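Local coordinates for cyclic nucleotide-binding protein (Brucella abortus biovar 1, PDB 5D1I) that is of unknown function but carries a cyclic nucleotide-binding-like beta barrel and may belong to a family of DNA-binding transcription regulators, at residues D58-I63 with G87-E92. Sequence-based numbering, arbitrary orientation.
Sequences DCAYII and GAILGE
Tyr61 and Leu90 face each other as an antiparallel hydrogen-bonded pair, each giving its N-H to the carbonyl of the other. Tyr61 N reaches Leu90 O at 2.8 Å and Leu90 N reaches Tyr61 O at 2.7 Å. Each acceptor also takes a CA-H contact, Leu90 O from Ala60 and Tyr61 O from Ile89, so two donors converge on one oxygen. Toward the end of strand 56-63 the pattern continues through Ile63 N, which donates to Ala88 O at 3.0 Å; the CA-H of Ile62 approaches the same oxygen. The last bond runs the other way, from Gly87 N to Ile63 O, nearly straight at the hydrogen but tilted 26° from the carbonyl plane, where 87-92 has not yet entered strand 89-90.

Between these pairs, Ile62 and Ile89 form a non-hydrogen-bonded pair whose side chains lie alongside each other and point the same way. Ile89 holds CG1 anti to its backbone N (chi1 -178°), bringing that methylene to 3.8 Å from Ile62 CG1, while its CD1 also reaches Ala60 CB. Gly91, with a positive phi, turns the chain out of the strand; its lack of a side chain lets the backbone pass close to Cys59 O.

On its other edge, strand 56-63 is bonded to strand 111-117: Ala60 pairs with Ile116 and Ile62 with Ile114, so successive residues serve alternate neighbours. Ile17 and Leu18 of helix 11-18 pack on Ile62, whereas the Tyr61 ring lies among strands 49-51 and 111-117. Beyond the turn, Glu92 OE2 accepts from Leu23 N, and Gly91 N donates to Glu25 of the second subunit, placing the turn after strand 89-90 against that subunit.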
loop_
_atom_site.group_PDB
_atom_site.type_symbol
_atom_site.label_atom_id
_atom_site.label_comp_id
_atom_site.label_asym_id
_atom_site.label_seq_id
_atom_site.Cartn_x
_atom_site.Cartn_y
_atom_site.Cartn_z
ATOM N N ASP A 58 -2.005 -5.321 16.011
ATOM C CA ASP A 58 -2.187 -3.927 16.412
ATOM C C ASP A 58 -1.187 -3.007 15.724
ATOM O O ASP A 58 -1.005 -1.856 16.124
ATOM C CB ASP A 58 -2.069 -3.781 17.933
ATOM C CG ASP A 58 -0.719 -4.234 18.472
ATOM O OD1 ASP A 58 0.193 -4.538 17.673
ATOM O OD2 ASP A 58 -0.564 -4.280 19.712
ATOM N N CYS A 59 -0.528 -3.520 14.693
ATOM C CA CYS A 59 0.488 -2.741 14.003
ATOM C C CYS A 59 0.733 -3.273 12.609
ATOM O O CYS A 59 0.423 -4.427 12.311
ATOM C CB CYS A 59 1.796 -2.742 14.792
ATOM S SG CYS A 59 2.603 -4.358 14.862
ATOM N N ALA A 60 1.304 -2.422 11.765
ATOM C CA ALA A 60 1.659 -2.796 10.409
ATOM C C ALA A 60 3.166 -2.755 10.238
ATOM O O ALA A 60 3.858 -1.974 10.894
ATOM C CB ALA A 60 0.984 -1.872 9.401
ATOM N N TYR A 61 3.667 -3.609 9.356
ATOM C CA TYR A 61 5.084 -3.651 9.035
ATOM C C TYR A 61 5.283 -3.313 7.569
ATOM O O TYR A 61 4.613 -3.873 6.706
ATOM C CB TYR A 61 5.675 -5.033 9.328
ATOM C CG TYR A 61 5.569 -5.474 10.769
ATOM C CD1 TYR A 61 6.572 -5.173 11.681
ATOM C CD2 TYR A 61 4.474 -6.206 11.216
ATOM C CE1 TYR A 61 6.486 -5.573 12.997
ATOM C CE2 TYR A 61 4.382 -6.615 12.536
ATOM C CZ TYR A 61 5.391 -6.293 13.420
ATOM O OH TYR A 61 5.315 -6.695 14.735
ATOM N N ILE A 62 6.210 -2.406 7.286
ATOM C CA ILE A 62 6.553 -2.095 5.909
ATOM C C ILE A 62 7.990 -2.520 5.672
ATOM O O ILE A 62 8.883 -2.157 6.438
ATOM C CB ILE A 62 6.385 -0.592 5.583
ATOM C CG1 ILE A 62 4.925 -0.156 5.750
ATOM C CG2 ILE A 62 6.844 -0.301 4.171
ATOM C CD1 ILE A 62 4.563 0.303 7.149
ATOM N N ILE A 63 8.208 -3.311 4.628
ATOM C CA ILE A 63 9.548 -3.791 4.312
ATOM C C ILE A 63 10.373 -2.703 3.642
ATOM O O ILE A 63 9.928 -2.085 2.677
ATOM C CB ILE A 63 9.510 -5.023 3.396
ATOM C CG1 ILE A 63 8.722 -6.154 4.051
ATOM C CG2 ILE A 63 10.927 -5.489 3.066
ATOM C CD1 ILE A 63 8.597 -7.387 3.176
ATOM N N GLY A 87 8.770 -2.257 0.098
ATOM C CA GLY A 87 7.535 -1.565 -0.208
ATOM C C GLY A 87 6.285 -2.292 0.243
ATOM O O GLY A 87 5.234 -1.676 0.399
ATOM N N ALA A 88 6.384 -3.602 0.451
ATOM C CA ALA A 88 5.214 -4.370 0.868
ATOM C C ALA A 88 4.820 -3.985 2.281
ATOM O O ALA A 88 5.679 -3.743 3.127
ATOM C CB ALA A 88 5.485 -5.876 0.779
ATOM N N ILE A 89 3.518 -3.914 2.535
ATOM C CA ILE A 89 3.038 -3.655 3.879
ATOM C C ILE A 89 2.250 -4.855 4.387
ATOM O O ILE A 89 1.451 -5.451 3.658
ATOM C CB ILE A 89 2.171 -2.372 3.952
ATOM C CG1 ILE A 89 1.734 -2.109 5.392
ATOM C CG2 ILE A 89 0.954 -2.464 3.037
ATOM C CD1 ILE A 89 1.137 -0.739 5.598
ATOM N N LEU A 90 2.508 -5.224 5.634
ATOM C CA LEU A 90 1.801 -6.322 6.267
ATOM C C LEU A 90 0.989 -5.804 7.451
ATOM O O LEU A 90 1.536 -5.180 8.356
ATOM C CB LEU A 90 2.785 -7.397 6.726
ATOM C CG LEU A 90 3.761 -7.929 5.675
ATOM C CD1 LEU A 90 4.695 -8.958 6.296
ATOM C CD2 LEU A 90 3.004 -8.526 4.495
ATOM N N GLY A 91 -0.313 -6.064 7.438
ATOM C CA GLY A 91 -1.182 -5.656 8.527
ATOM C C GLY A 91 -1.683 -4.226 8.429
ATOM O O GLY A 91 -1.971 -3.601 9.449
ATOM N N GLU A 92 -1.801 -3.707 7.209
ATOM C CA GLU A 92 -2.294 -2.344 7.015
ATOM C C GLU A 92 -3.679 -2.153 7.628
ATOM O O GLU A 92 -3.971 -1.106 8.205
ATOM C CB GLU A 92 -2.344 -1.987 5.528
ATOM C CG GLU A 92 -2.649 -0.514 5.265
ATOM C CD GLU A 92 -2.858 -0.224 3.794
ATOM O OE1 GLU A 92 -3.596 -0.986 3.143
ATOM O OE2 GLU A 92 -2.289 0.760 3.285
#